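Local coordinates for GDSL-like Lipase/Acylhydrolase family protein (Neisseria meningitidis, PDB 4K7J) that probably removes O-linked acetyl groups from peptidoglycan, as an SGNH-family esterase working through a catalytic triad, at residues A240-S246 with A279-I285; L27-G32 with Q320-S325; M232-T238 with Q272-L277. Numbering follows the deposited sequence.

Contact 1. Residues A240-S246 with A279-I285; sequences ADLVILS and AAGILII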
loop_
_atom_site.group_PDB
_atom_site.type_symbol
_atom_site.label_atom_id
_atom_site.label_comp_id
_atom_site.label_asym_id
_atom_site.label_seq_id
_atom_site.Cartn_x
_atom_site.Cartn_y
_atom_site.Cartn_z
ATOM N N ALA A 240 6.814 1.919 8.487
ATOM C CA ALA A 240 7.123 2.277 7.097
ATOM C C ALA A 240 8.287 3.258 6.996
ATOM O O ALA A 240 8.313 4.283 7.676
ATOM C CB ALA A 240 5.900 2.856 6.403
ATOM N N ASP A 241 9.237 2.949 6.122
ATOM C CA ASP A 241 10.369 3.837 5.892
ATOM C C ASP A 241 10.187 4.642 4.616
ATOM O O ASP A 241 10.858 5.655 4.410
ATOM C CB ASP A 241 11.662 3.019 5.837
ATOM C CG ASP A 241 11.935 2.306 7.145
ATOM O OD1 ASP A 241 11.909 2.973 8.205
ATOM O OD2 ASP A 241 12.122 1.082 7.118
ATOM N N LEU A 242 9.282 4.178 3.760
ATOM C CA LEU A 242 8.880 4.924 2.567
ATOM C C LEU A 242 7.382 4.714 2.362
ATOM O O LEU A 242 6.925 3.581 2.269
ATOM C CB LEU A 242 9.661 4.447 1.328
ATOM C CG LEU A 242 9.205 4.988 -0.037
ATOM C CD1 LEU A 242 9.358 6.516 -0.146
ATOM C CD2 LEU A 242 9.936 4.299 -1.187
ATOM N N VAL A 243 6.623 5.802 2.319
ATOM C CA VAL A 243 5.182 5.724 2.109
ATOM C C VAL A 243 4.872 6.148 0.683
ATOM O O VAL A 243 5.194 7.269 0.276
ATOM C CB VAL A 243 4.422 6.652 3.071
ATOM C CG1 VAL A 243 2.907 6.646 2.758
ATOM C CG2 VAL A 243 4.684 6.253 4.511
ATOM N N ILE A 244 4.262 5.251 -0.082
ATOM C CA ILE A 244 3.856 5.574 -1.440
ATOM C C ILE A 244 2.360 5.805 -1.467
ATOM O O ILE A 244 1.568 4.925 -1.080
ATOM C CB ILE A 244 4.204 4.443 -2.434
ATOM C CG1 ILE A 244 5.695 4.116 -2.363
ATOM C CG2 ILE A 244 3.779 4.826 -3.853
ATOM C CD1 ILE A 244 6.167 3.051 -3.368
ATOM N N LEU A 245 1.968 6.991 -1.909
ATOM C CA LEU A 245 0.554 7.312 -2.082
ATOM C C LEU A 245 0.219 7.226 -3.563
ATOM O O LEU A 245 0.793 7.945 -4.392
ATOM C CB LEU A 245 0.258 8.720 -1.562
ATOM C CG LEU A 245 0.568 8.979 -0.092
ATOM C CD1 LEU A 245 0.469 10.471 0.209
ATOM C CD2 LEU A 245 -0.357 8.179 0.831
ATOM N N SER A 246 -0.693 6.329 -3.910
ATOM C CA SER A 246 -1.050 6.138 -5.314
ATOM C C SER A 246 -2.559 6.291 -5.516
ATOM O O SER A 246 -3.302 5.318 -5.467
ATOM C CB SER A 246 -0.550 4.769 -5.815
ATOM O OG SER A 246 -0.916 4.540 -7.171
ATOM N N ALA A 279 10.878 9.820 10.168
ATOM C CA ALA A 279 12.033 9.316 9.436
ATOM C C ALA A 279 11.678 8.741 8.056
ATOM O O ALA A 279 12.565 8.299 7.322
ATOM C CB ALA A 279 12.782 8.275 10.276
ATOM N N ALA A 280 10.393 8.747 7.696
ATOM C CA ALA A 280 9.973 8.112 6.446
ATOM C C ALA A 280 10.098 9.022 5.223
ATOM O O ALA A 280 9.923 10.232 5.317
ATOM C CB ALA A 280 8.538 7.583 6.561
ATOM N N GLY A 281 10.394 8.425 4.076
ATOM C CA GLY A 281 10.270 9.124 2.812
ATOM C C GLY A 281 8.827 9.058 2.347
ATOM O O GLY A 281 8.077 8.184 2.777
ATOM N N ILE A 282 8.431 9.991 1.488
ATOM C CA ILE A 282 7.101 9.976 0.889
ATOM C C ILE A 282 7.199 10.100 -0.635
ATOM O O ILE A 282 7.925 10.954 -1.154
ATOM C CB ILE A 282 6.241 11.119 1.428
ATOM C CG1 ILE A 282 6.131 11.036 2.953
ATOM C CG2 ILE A 282 4.870 11.077 0.807
ATOM C CD1 ILE A 282 5.392 12.188 3.552
ATOM N N LEU A 283 6.480 9.240 -1.350
ATOM C CA LEU A 283 6.441 9.292 -2.806
ATOM C C LEU A 283 5.001 9.400 -3.276
ATOM O O LEU A 283 4.164 8.563 -2.926
ATOM C CB LEU A 283 7.059 8.036 -3.411
ATOM C CG LEU A 283 6.786 7.900 -4.922
ATOM C CD1 LEU A 283 7.642 8.869 -5.714
ATOM C CD2 LEU A 283 6.973 6.483 -5.431
ATOM N N ILE A 284 4.705 10.434 -4.052
ATOM C CA ILE A 284 3.380 10.584 -4.646
ATOM C C ILE A 284 3.394 10.099 -6.096
ATOM O O ILE A 284 4.168 10.594 -6.931
ATOM C CB ILE A 284 2.885 12.038 -4.557
ATOM C CG1 ILE A 284 2.541 12.362 -3.097
ATOM C CG2 ILE A 284 1.685 12.258 -5.470
ATOM C CD1 ILE A 284 2.171 13.800 -2.837
ATOM N N ILE A 285 2.555 9.111 -6.381
ATOM C CA ILE A 285 2.415 8.586 -7.730
ATOM C C ILE A 285 1.323 9.351 -8.476
ATOM O O ILE A 285 0.138 9.198 -8.185
ATOM C CB ILE A 285 2.100 7.088 -7.715
ATOM C CG1 ILE A 285 3.313 6.316 -7.188
ATOM C CG2 ILE A 285 1.757 6.607 -9.126
ATOM C CD1 ILE A 285 3.237 4.826 -7.422
HETATM O O HOH W 1 13.682 5.705 7.789
HETATM O O HOH W 2 -1.164 9.578 -5.612
HETATM O O HOH W 3 -1.769 6.675 -8.886
#
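Ahead of the strand pairing, Ala240 O rests 3.5 Å from Ala280 CB. Asp241 begins the ladder: its O accepts from Gly281 N at 2.8 Å, while its carboxylate forms a salt bridge with Lys42 and, through OD1, takes a long 3.3 Å bond from a water that also binds Ala279 O. Leu242 faces Gly281, and its CD1 reaches on to Leu283 CB (4.3 Å). Val243 bonds both ways, N to Gly281 O at 2.8 Å and O to Leu283 N at 2.9 Å. Ile244 turns to the same face as Leu242, its CG2 3.9 Å from Leu283 CD2 and 3.6 Å from Ile285 CD1. Leu245 repeats the pattern of Val243, with N to Leu283 O and O to Ile285 N both 2.9 Å, and packs CD1 4.3 Å from Ile284 CG1 on the other face. Ser246 OG meets Ile285 O through a water. Such alternate pairing marks neighbouring parallel strands, here joined through helix 259-276 in a beta-alpha-beta crossover of the SGNH-hydrolase alpha/beta core.

Contact 2. Residues L27-G32 with Q320-S325; sequences LLTDYG and QTMFWS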
loop_
_atom_site.group_PDB
_atom_site.type_symbol
_atom_site.label_atom_id
_atom_site.label_comp_id
_atom_site.label_asym_id
_atom_site.label_seq_id
_atom_site.Cartn_x
_atom_site.Cartn_y
_atom_site.Cartn_z
ATOM N N LEU A 27 11.353 10.441 -14.797
ATOM C CA LEU A 27 10.013 10.108 -14.331
ATOM C C LEU A 27 9.882 10.461 -12.862
ATOM O O LEU A 27 8.812 10.854 -12.397
ATOM C CB LEU A 27 9.741 8.622 -14.510
ATOM C CG LEU A 27 9.790 8.092 -15.940
ATOM C CD1 LEU A 27 9.487 6.594 -15.945
ATOM C CD2 LEU A 27 8.811 8.849 -16.816
ATOM N N LEU A 28 10.981 10.307 -12.133
ATOM C CA LEU A 28 11.003 10.594 -10.708
ATOM C C LEU A 28 11.567 11.997 -10.439
ATOM O O LEU A 28 12.692 12.307 -10.821
ATOM C CB LEU A 28 11.818 9.519 -9.976
ATOM C CG LEU A 28 11.894 9.583 -8.450
ATOM C CD1 LEU A 28 10.501 9.533 -7.845
ATOM C CD2 LEU A 28 12.758 8.440 -7.907
ATOM N N THR A 29 10.781 12.845 -9.787
ATOM C CA THR A 29 11.256 14.170 -9.411
ATOM C C THR A 29 11.327 14.255 -7.900
ATOM O O THR A 29 10.338 13.996 -7.211
ATOM C CB THR A 29 10.333 15.303 -9.923
ATOM O OG1 THR A 29 10.204 15.222 -11.347
ATOM C CG2 THR A 29 10.902 16.667 -9.540
ATOM N N ASP A 30 12.500 14.602 -7.375
ATOM C CA ASP A 30 12.638 14.762 -5.930
ATOM C C ASP A 30 12.551 16.223 -5.508
ATOM O O ASP A 30 13.455 16.999 -5.788
ATOM C CB ASP A 30 13.950 14.152 -5.443
ATOM C CG ASP A 30 14.106 14.232 -3.938
ATOM O OD1 ASP A 30 13.106 14.509 -3.239
ATOM O OD2 ASP A 30 15.238 14.014 -3.455
ATOM N N TYR A 31 11.468 16.583 -4.819
ATOM C CA TYR A 31 11.267 17.945 -4.326
ATOM C C TYR A 31 11.777 18.120 -2.907
ATOM O O TYR A 31 11.575 19.164 -2.288
ATOM C CB TYR A 31 9.793 18.331 -4.385
ATOM C CG TYR A 31 9.292 18.424 -5.796
ATOM C CD1 TYR A 31 9.714 19.452 -6.627
ATOM C CD2 TYR A 31 8.432 17.463 -6.314
ATOM C CE1 TYR A 31 9.269 19.537 -7.939
ATOM C CE2 TYR A 31 7.987 17.536 -7.624
ATOM C CZ TYR A 31 8.403 18.585 -8.428
ATOM O OH TYR A 31 7.974 18.663 -9.731
ATOM N N GLY A 32 12.399 17.069 -2.386
ATOM C CA GLY A 32 13.070 17.123 -1.106
ATOM C C GLY A 32 14.558 16.907 -1.315
ATOM O O GLY A 32 15.126 17.339 -2.320
ATOM N N GLN A 320 7.481 18.716 -0.105
ATOM C CA GLN A 320 8.856 18.232 -0.288
ATOM C C GLN A 320 8.983 16.724 -0.399
ATOM O O GLN A 320 9.906 16.125 0.159
ATOM C CB GLN A 320 9.772 18.751 0.823
ATOM C CG GLN A 320 9.938 20.268 0.790
ATOM C CD GLN A 320 10.576 20.810 2.055
ATOM O OE1 GLN A 320 11.187 20.069 2.824
ATOM N NE2 GLN A 320 10.425 22.108 2.283
ATOM N N THR A 321 8.065 16.113 -1.135
ATOM C CA THR A 321 8.086 14.672 -1.321
ATOM C C THR A 321 8.699 14.344 -2.678
ATOM O O THR A 321 9.099 15.241 -3.424
ATOM C CB THR A 321 6.657 14.097 -1.269
ATOM O OG1 THR A 321 6.053 14.208 -2.561
ATOM C CG2 THR A 321 5.816 14.872 -0.270
ATOM N N MET A 322 8.786 13.059 -2.993
ATOM C CA MET A 322 9.130 12.637 -4.341
ATOM C C MET A 322 7.842 12.516 -5.148
ATOM O O MET A 322 6.768 12.364 -4.566
ATOM C CB MET A 322 9.868 11.309 -4.313
ATOM C CG MET A 322 11.276 11.421 -3.727
ATOM S SD MET A 322 12.032 9.807 -3.491
ATOM C CE MET A 322 11.061 9.187 -2.115
ATOM N N PHE A 323 7.959 12.611 -6.473
ATOM C CA PHE A 323 6.822 12.523 -7.383
ATOM C C PHE A 323 7.208 11.666 -8.587
ATOM O O PHE A 323 8.222 11.917 -9.230
ATOM C CB PHE A 323 6.391 13.922 -7.837
ATOM C CG PHE A 323 5.217 13.927 -8.782
ATOM C CD1 PHE A 323 3.917 13.838 -8.300
ATOM C CD2 PHE A 323 5.413 14.035 -10.151
ATOM C CE1 PHE A 323 2.843 13.845 -9.158
ATOM C CE2 PHE A 323 4.339 14.045 -11.017
ATOM C CZ PHE A 323 3.054 13.949 -10.523
ATOM N N TRP A 324 6.413 10.638 -8.878
ATOM C CA TRP A 324 6.649 9.800 -10.038
ATOM C C TRP A 324 5.467 9.919 -10.985
ATOM O O TRP A 324 4.338 9.609 -10.618
ATOM C CB TRP A 324 6.835 8.354 -9.614
ATOM C CG TRP A 324 7.341 7.452 -10.685
ATOM C CD1 TRP A 324 8.617 7.374 -11.158
ATOM C CD2 TRP A 324 6.592 6.452 -11.392
ATOM N NE1 TRP A 324 8.706 6.408 -12.127
ATOM C CE2 TRP A 324 7.477 5.823 -12.287
ATOM C CE3 TRP A 324 5.259 6.028 -11.348
ATOM C CZ2 TRP A 324 7.073 4.792 -13.138
ATOM C CZ3 TRP A 324 4.858 5.010 -12.196
ATOM C CH2 TRP A 324 5.764 4.402 -13.077
ATOM N N SER A 325 5.727 10.376 -12.205
ATOM C CA SER A 325 4.648 10.581 -13.166
ATOM C C SER A 325 4.341 9.323 -13.952
ATOM O O SER A 325 5.019 9.006 -14.940
ATOM C CB SER A 325 4.974 11.711 -14.148
ATOM O OG SER A 325 3.969 11.768 -15.151
HETATM O O HOH W 4 11.619 13.794 -1.011
#
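Segments 288 residues apart at their closest ends pair here, and they run antiparallel beside a set of parallel strands: the axes of 28-30 and 322-325 approach to 4.7 Å at 161°. Thr29 and Phe323 form the hydrogen-bonded pair, Thr29 N to Phe323 O at 2.8 Å and Phe323 N to Thr29 O at 2.9 Å. Ser325 N to Leu27 O and Tyr31 N to Thr321 O, each 3.1 Å, extend the ladder both ways. Strand 28-30, close to the start of the modelled chain, is an outermost strand of the mixed alpha/beta sheet and lies along 322-325, whose other neighbour is 281-286. Leu28 packs CD1 4.0 Å from Met322 CB and CB 4.0 Å from Trp324 CD1, on the face covered by helix 354-373. Across the sheet, Tyr31 sets its ring edge against Phe323, CE2 to CB 4.0 Å, and its OH bonds Arg313 of helix 305-318. Asp30 OD1 accepts from Gly32 N at 2.8 Å, an Asx turn ending the strand, and a water joins that same OD1 to Gln320 O.

Contact 3. Residues M232-T238 with Q272-L277; sequences MNDLAQT and QIRDSL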
loop_
_atom_site.group_PDB
_atom_site.type_symbol
_atom_site.label_atom_id
_atom_site.label_comp_id
_atom_site.label_asym_id
_atom_site.label_seq_id
_atom_site.Cartn_x
_atom_site.Cartn_y
_atom_site.Cartn_z
ATOM N N MET A 232 -3.611 7.705 12.193
ATOM C CA MET A 232 -2.191 8.090 12.127
ATOM C C MET A 232 -1.329 7.366 13.170
ATOM O O MET A 232 -0.144 7.122 12.944
ATOM C CB MET A 232 -2.031 9.609 12.247
ATOM C CG MET A 232 -2.631 10.382 11.054
ATOM S SD MET A 232 -1.925 9.867 9.467
ATOM C CE MET A 232 -2.925 10.833 8.332
ATOM N N ASN A 233 -1.916 7.018 14.311
ATOM C CA ASN A 233 -1.203 6.167 15.264
ATOM C C ASN A 233 -1.011 4.752 14.720
ATOM O O ASN A 233 0.011 4.110 14.996
ATOM C CB ASN A 233 -1.893 6.140 16.633
ATOM C CG ASN A 233 -2.023 7.526 17.249
ATOM O OD1 ASN A 233 -1.261 8.441 16.928
ATOM N ND2 ASN A 233 -3.004 7.690 18.123
ATOM N N ASP A 234 -1.977 4.266 13.937
ATOM C CA ASP A 234 -1.776 3.005 13.213
ATOM C C ASP A 234 -0.624 3.152 12.195
ATOM O O ASP A 234 0.208 2.258 12.047
ATOM C CB ASP A 234 -3.056 2.554 12.478
ATOM C CG ASP A 234 -4.239 2.301 13.415
ATOM O OD1 ASP A 234 -4.038 2.016 14.621
ATOM O OD2 ASP A 234 -5.397 2.378 12.927
ATOM N N LEU A 235 -0.584 4.273 11.483
ATOM C CA LEU A 235 0.493 4.511 10.517
ATOM C C LEU A 235 1.867 4.543 11.202
ATOM O O LEU A 235 2.836 3.941 10.720
ATOM C CB LEU A 235 0.256 5.820 9.756
ATOM C CG LEU A 235 1.350 6.184 8.750
ATOM C CD1 LEU A 235 1.482 5.138 7.669
ATOM C CD2 LEU A 235 1.106 7.549 8.156
ATOM N N ALA A 236 1.936 5.247 12.330
ATOM C CA ALA A 236 3.154 5.292 13.130
ATOM C C ALA A 236 3.661 3.884 13.441
ATOM O O ALA A 236 4.862 3.658 13.504
ATOM C CB ALA A 236 2.920 6.085 14.433
ATOM N N GLN A 237 2.744 2.932 13.599
ATOM C CA GLN A 237 3.130 1.595 14.037
ATOM C C GLN A 237 3.375 0.618 12.903
ATOM O O GLN A 237 3.617 -0.547 13.170
ATOM C CB GLN A 237 2.080 1.008 14.990
ATOM C CG GLN A 237 1.994 1.723 16.312
ATOM C CD GLN A 237 0.897 1.175 17.189
ATOM O OE1 GLN A 237 1.120 0.261 17.981
ATOM N NE2 GLN A 237 -0.302 1.729 17.050
ATOM N N THR A 238 3.296 1.074 11.652
ATOM C CA THR A 238 3.587 0.196 10.508
ATOM C C THR A 238 5.087 0.018 10.360
ATOM O O THR A 238 5.558 -0.972 9.786
ATOM C CB THR A 238 3.082 0.766 9.161
ATOM O OG1 THR A 238 3.638 2.069 8.949
ATOM C CG2 THR A 238 1.568 0.848 9.120
ATOM N N GLN A 272 0.511 15.231 8.087
ATOM C CA GLN A 272 0.210 14.228 9.094
ATOM C C GLN A 272 1.070 12.975 8.997
ATOM O O GLN A 272 1.501 12.436 10.024
ATOM C CB GLN A 272 -1.277 13.913 9.095
ATOM C CG GLN A 272 -2.077 15.078 9.651
ATOM C CD GLN A 272 -3.559 14.924 9.444
ATOM O OE1 GLN A 272 -4.113 13.839 9.613
ATOM N NE2 GLN A 272 -4.217 16.014 9.064
ATOM N N ILE A 273 1.340 12.524 7.775
ATOM C CA ILE A 273 2.246 11.401 7.578
ATOM C C ILE A 273 3.635 11.719 8.136
ATOM O O ILE A 273 4.249 10.894 8.816
ATOM C CB ILE A 273 2.361 11.011 6.073
ATOM C CG1 ILE A 273 1.049 10.387 5.576
ATOM C CG2 ILE A 273 3.529 10.065 5.857
ATOM C CD1 ILE A 273 0.949 10.276 4.042
ATOM N N ARG A 274 4.120 12.926 7.863
ATOM C CA ARG A 274 5.441 13.344 8.348
ATOM C C ARG A 274 5.493 13.427 9.866
ATOM O O ARG A 274 6.464 12.991 10.472
ATOM C CB ARG A 274 5.851 14.684 7.742
ATOM C CG ARG A 274 6.107 14.634 6.250
ATOM C CD ARG A 274 6.958 15.816 5.812
ATOM N NE ARG A 274 7.271 15.758 4.385
ATOM C CZ ARG A 274 8.122 14.887 3.853
ATOM N NH1 ARG A 274 8.732 14.002 4.636
ATOM N NH2 ARG A 274 8.368 14.894 2.543
ATOM N N ASP A 275 4.446 13.975 10.475
ATOM C CA ASP A 275 4.349 14.007 11.938
ATOM C C ASP A 275 4.358 12.593 12.506
ATOM O O ASP A 275 5.012 12.329 13.515
ATOM C CB ASP A 275 3.068 14.715 12.409
ATOM C CG ASP A 275 3.027 16.195 12.042
ATOM O OD1 ASP A 275 4.050 16.745 11.568
ATOM O OD2 ASP A 275 1.955 16.811 12.241
ATOM N N SER A 276 3.635 11.683 11.853
ATOM C CA SER A 276 3.462 10.331 12.381
ATOM C C SER A 276 4.675 9.446 12.141
ATOM O O SER A 276 4.956 8.548 12.933
ATOM C CB SER A 276 2.203 9.665 11.805
ATOM O OG SER A 276 1.055 10.437 12.108
ATOM N N LEU A 277 5.388 9.694 11.047
ATOM C CA LEU A 277 6.595 8.933 10.722
ATOM C C LEU A 277 7.701 9.898 10.278
ATOM O O LEU A 277 7.924 10.090 9.077
ATOM C CB LEU A 277 6.310 7.912 9.614
ATOM C CG LEU A 277 5.426 6.689 9.881
ATOM C CD1 LEU A 277 5.075 6.024 8.556
ATOM C CD2 LEU A 277 6.147 5.708 10.795
#
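Gln272, partly exposed, starts the contact: its OE1 lies 3.5 Å from Met232 CE, a van der Waals touch one helical turn before Ser276. One residue on, buried Ile273 places CG1 3.8 Å from Leu235 CD2, so the leucine reaches across to the neighbouring helix. Ser276 comes nearest in backbone terms, its CA 5.1 Å from Ala236 CA. Its hydroxyl turns back to donate to Gln272 O (OG to O 2.9 Å), which satisfies the group inside its own helix while OG packs 3.2 Å from Met232 CB; Ala236 CB also sits 3.5 Å from Ser276 O. Leu277, where the helix gives up its helical backbone angles, slots its side chain against the end of the other helix: CD1 is 3.7 Å from Leu235 CG, and CD2 is 3.6 Å from Ala236 O. No hydrogen bond joins the two segments. Their helix axes pass 9.3 Å apart at 50°, and both helices lie on one face of the central sheet, with Leu235 and Thr238 touching Leu57 of strand 53-60, Ile273 meeting Leu245 and Ile282, and Leu277 resting on Val243 of strand 242-246.

Contact 1 is the buried one, parallel pairing inside the sheet, whereas contact 2 adds an antiparallel edge strand and is only partly buried. They share that sheet directly: Met322 N and O lie 2.9 Å from Ile282 O and Ile284 N respectively, both probable hydrogen bonds, so 281-286 and 322-325 are adjacent. Contact 3, also partly buried, relies on side-chain packing without a cross-segment hydrogen bond. It joins the helices that precede the two strands of contact 1, and Ile273 CG2 packs 3.6 Å from Ile282 CD1. Centres of contacts 2 and 3 are about 21 Å apart, touching merely where Arg274 reaches Gln320 and Thr321.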